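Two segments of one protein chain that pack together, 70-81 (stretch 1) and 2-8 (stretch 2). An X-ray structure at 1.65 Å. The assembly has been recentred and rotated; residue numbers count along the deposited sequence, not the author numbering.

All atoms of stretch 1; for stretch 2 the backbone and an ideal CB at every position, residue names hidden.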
# COMPACT_ATOMS: atom_id res chain seq x y z
N LYS A 70 9.51 14.78 -11.14
CA LYS A 70 8.97 16.10 -11.42
C LYS A 70 8.84 16.18 -12.93
O LYS A 70 9.73 15.74 -13.66
CB LYS A 70 9.91 17.20 -10.91
CG LYS A 70 9.96 17.33 -9.39
CD LYS A 70 10.86 18.48 -8.94
CE LYS A 70 12.32 18.24 -9.32
NZ LYS A 70 12.85 16.98 -8.72
N ILE A 71 7.73 16.73 -13.42
CA ILE A 71 7.53 16.84 -14.86
C ILE A 71 7.57 18.29 -15.33
O ILE A 71 7.46 18.56 -16.52
CB ILE A 71 6.19 16.23 -15.28
CG1 ILE A 71 5.04 16.94 -14.55
CG2 ILE A 71 6.18 14.74 -14.98
CD1 ILE A 71 3.67 16.50 -15.01
N ASP A 72 7.75 19.21 -14.38
CA ASP A 72 7.79 20.63 -14.69
C ASP A 72 9.06 21.28 -14.14
O ASP A 72 9.43 21.06 -12.99
CB ASP A 72 6.55 21.31 -14.11
CG ASP A 72 6.50 22.79 -14.39
OD1 ASP A 72 6.55 23.17 -15.58
OD2 ASP A 72 6.39 23.57 -13.42
N GLU A 73 9.71 22.10 -14.96
CA GLU A 73 10.94 22.77 -14.56
C GLU A 73 10.68 23.94 -13.61
O GLU A 73 11.56 24.34 -12.85
CB GLU A 73 11.70 23.29 -15.79
CG GLU A 73 11.39 22.54 -17.08
CD GLU A 73 9.97 22.77 -17.57
OE1 GLU A 73 9.63 23.94 -17.87
OE2 GLU A 73 9.20 21.80 -17.65
N LYS A 74 9.47 24.49 -13.67
CA LYS A 74 9.10 25.63 -12.85
C LYS A 74 8.35 25.30 -11.56
O LYS A 74 7.97 26.21 -10.82
CB LYS A 74 8.26 26.61 -13.66
CG LYS A 74 9.05 27.51 -14.61
CD LYS A 74 9.56 26.77 -15.82
CE LYS A 74 10.08 27.74 -16.87
NZ LYS A 74 11.07 28.69 -16.28
N SER A 75 8.14 24.02 -11.29
CA SER A 75 7.42 23.66 -10.07
C SER A 75 7.80 22.27 -9.56
O SER A 75 8.65 21.58 -10.11
CB SER A 75 5.92 23.73 -10.36
OG SER A 75 5.55 22.63 -11.18
N LYS A 76 7.16 21.88 -8.45
CA LYS A 76 7.41 20.56 -7.88
C LYS A 76 6.32 19.56 -8.30
O LYS A 76 6.16 18.49 -7.73
CB LYS A 76 7.39 20.70 -6.35
CG LYS A 76 8.44 21.68 -5.82
CD LYS A 76 8.25 21.97 -4.33
CE LYS A 76 8.16 20.69 -3.49
NZ LYS A 76 7.94 21.04 -2.09
N THR A 77 5.53 19.96 -9.32
CA THR A 77 4.43 19.12 -9.77
C THR A 77 4.91 17.74 -10.22
O THR A 77 5.86 17.61 -10.98
CB THR A 77 3.74 19.80 -10.95
OG1 THR A 77 3.25 21.08 -10.55
CG2 THR A 77 2.56 18.95 -11.42
N ARG A 78 4.21 16.72 -9.75
CA ARG A 78 4.56 15.36 -10.10
C ARG A 78 3.34 14.46 -9.95
O ARG A 78 2.37 14.82 -9.29
CB ARG A 78 5.66 14.86 -9.17
CG ARG A 78 5.25 14.85 -7.71
CD ARG A 78 6.44 15.20 -6.83
NE ARG A 78 7.60 14.42 -7.21
CZ ARG A 78 8.85 14.72 -6.85
NH1 ARG A 78 9.08 15.77 -6.08
NH2 ARG A 78 9.85 13.96 -7.26
N LEU A 79 3.41 13.30 -10.58
CA LEU A 79 2.33 12.34 -10.49
C LEU A 79 2.36 11.80 -9.07
O LEU A 79 3.43 11.64 -8.47
CB LEU A 79 2.55 11.22 -11.50
CG LEU A 79 1.72 9.94 -11.40
CD1 LEU A 79 1.73 9.24 -12.74
CD2 LEU A 79 2.27 9.04 -10.31
N GLU A 80 1.19 11.54 -8.51
CA GLU A 80 1.13 11.02 -7.16
C GLU A 80 0.06 9.95 -7.06
O GLU A 80 -0.98 10.03 -7.71
CB GLU A 80 0.80 12.13 -6.16
CG GLU A 80 1.87 13.21 -6.04
CD GLU A 80 1.48 14.31 -5.08
OE1 GLU A 80 1.31 14.03 -3.87
OE2 GLU A 80 1.34 15.47 -5.53
N ILE A 81 0.34 8.95 -6.24
CA ILE A 81 -0.61 7.88 -5.98
C ILE A 81 -0.65 7.87 -4.46
O ILE A 81 0.37 7.69 -3.80
CB ILE A 81 -0.13 6.52 -6.49
CG1 ILE A 81 0.15 6.60 -7.99
CG2 ILE A 81 -1.19 5.47 -6.20
CD1 ILE A 81 0.76 5.32 -8.55
N UNK A 2 -3.27 16.60 -12.24
CA UNK A 2 -2.02 16.74 -11.44
C UNK A 2 -2.17 17.80 -10.38
O UNK A 2 -2.89 18.78 -10.56
CB UNK A 2 -0.83 17.09 -12.34
N UNK A 3 -1.48 17.61 -9.27
CA UNK A 3 -1.50 18.57 -8.18
C UNK A 3 -0.32 19.49 -8.39
O UNK A 3 0.83 19.12 -8.14
CB UNK A 3 -1.45 17.89 -6.81
N UNK A 4 -0.59 20.68 -8.91
CA UNK A 4 0.46 21.65 -9.14
C UNK A 4 0.86 22.22 -7.79
O UNK A 4 0.01 22.68 -7.02
CB UNK A 4 0.01 22.75 -10.10
N UNK A 5 2.15 22.19 -7.49
CA UNK A 5 2.60 22.72 -6.22
C UNK A 5 3.87 23.54 -6.34
O UNK A 5 4.79 23.18 -7.08
CB UNK A 5 2.82 21.57 -5.23
N UNK A 6 3.88 24.64 -5.61
CA UNK A 6 5.03 25.54 -5.55
C UNK A 6 5.35 25.76 -4.09
O UNK A 6 4.46 25.76 -3.24
CB UNK A 6 4.76 26.86 -6.27
N UNK A 7 6.63 25.94 -3.79
CA UNK A 7 7.07 26.16 -2.43
C UNK A 7 8.08 27.29 -2.38
O UNK A 7 8.89 27.45 -3.30
CB UNK A 7 7.67 24.88 -1.84
N UNK A 8 8.02 28.07 -1.31
CA UNK A 8 8.95 29.16 -1.13
C UNK A 8 9.39 29.24 0.31
O UNK A 8 8.74 28.70 1.20
CB UNK A 8 8.33 30.48 -1.58

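At position 2 the CA-to-CB bond points toward stretch 1, and the ideal CB lies 4.0 Å from CG2 of Thr77 and 5.3 Å from CD1 of Ile71. Methyl groups on this side favour an apolar or aromatic side chain, and the distance to Ile71 leaves room for a long one. The deposited residue is Tyr2. With chi1 in the m well its ring reaches along stretch 1, CE2 coming 3.6 Å from CD1 of Ile71 and 4.4 Å from CB of Leu79, while the backbone atoms Leu79 N and Arg78 O lie at the ring edge.

Position 3 has extended backbone angles and a CB that points sideways, 3.9 Å from OE2 of Glu80. A carboxylate there would seem to invite a lysine, an arginine or a polar donor. The residue is nevertheless Glu3, fully extended, and its OE1 lies 3.1 Å from OE2 of Glu80: two acceptors, like charges and no hydrogen bond. Water mediates much of the polar contact here. One water accepts from Arg78 N at 2.8 Å and lies 2.6 Å from Glu3 O; a second accepts from Glu3 N at 2.7 Å and lies 2.8 Å from Arg78 O. The backbones here are too far apart for a close direct pairing, and water fills the gap.

At position 4 the CB again points sideways, 3.7 Å from OG1 of Thr77. A compact residue such as valine, threonine or alanine would suit a site so near the threonine. It is Val4, whose CG1 sits 3.5 Å from Thr77 OG1.

The backbone of position 5 is fixed at both ends: its N gives a weak hydrogen bond to OG1 of Thr77 (3.4 Å), and its O accepts from N of Lys76 (3.0 Å). The sideways CB is 4.8 Å from CB of Lys76, whose ammonium favours an acidic partner; a neutral acceptor could also serve. Glu5 supplies the acid, its OE2 forming a long salt bridge with NZ of Lys76 at 3.7 Å.

At position 6 the CB points away, so only a side chain that bends back can touch stretch 1; a flexible apolar one would do. Leu6 does so, its CD2 lying 3.4 Å from CB of Ser75.

Position 7 places a sideways CB 3.9 Å from NZ of Lys76, where an acid or a neutral polar group looks apt. Instead Lys7 brings its NZ to 3.0 Å from that of Lys76, like charges without a hydrogen bond; Lys7 NZ is hydrogen-bonded elsewhere in the structure.

Position 8 is beyond reach, leaving the choice open; it is Gly8.

Stretch 2 (2-8) YEVELKG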
# COMPACT_ATOMS: atom_id res chain seq x y z
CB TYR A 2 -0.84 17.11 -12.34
CG TYR A 2 -0.50 16.08 -13.39
CD1 TYR A 2 -1.27 15.94 -14.54
CD2 TYR A 2 0.60 15.23 -13.22
CE1 TYR A 2 -0.96 14.99 -15.51
CE2 TYR A 2 0.92 14.27 -14.18
CZ TYR A 2 0.14 14.15 -15.32
OH TYR A 2 0.45 13.21 -16.27
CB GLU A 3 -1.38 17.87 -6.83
CG GLU A 3 -1.52 18.80 -5.63
CD GLU A 3 -1.42 18.08 -4.30
OE1 GLU A 3 -1.21 16.84 -4.31
OE2 GLU A 3 -1.54 18.75 -3.26
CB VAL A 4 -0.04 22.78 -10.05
CG1 VAL A 4 1.06 23.82 -10.25
CG2 VAL A 4 -0.48 22.19 -11.39
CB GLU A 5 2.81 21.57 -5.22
CG GLU A 5 3.34 22.03 -3.86
CD GLU A 5 3.23 20.95 -2.79
OE1 GLU A 5 2.10 20.68 -2.33
OE2 GLU A 5 4.27 20.38 -2.42
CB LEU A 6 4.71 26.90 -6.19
CG LEU A 6 4.51 26.99 -7.69
CD1 LEU A 6 4.29 28.45 -8.06
CD2 LEU A 6 5.73 26.45 -8.41
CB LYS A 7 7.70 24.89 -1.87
CG LYS A 7 8.33 25.05 -0.48
CD LYS A 7 8.64 23.70 0.17
CE LYS A 7 9.78 22.97 -0.53
NZ LYS A 7 9.98 21.61 0.07
O HOH W 1 2.42 17.17 -7.60
O HOH W 2 -0.20 15.38 -8.45
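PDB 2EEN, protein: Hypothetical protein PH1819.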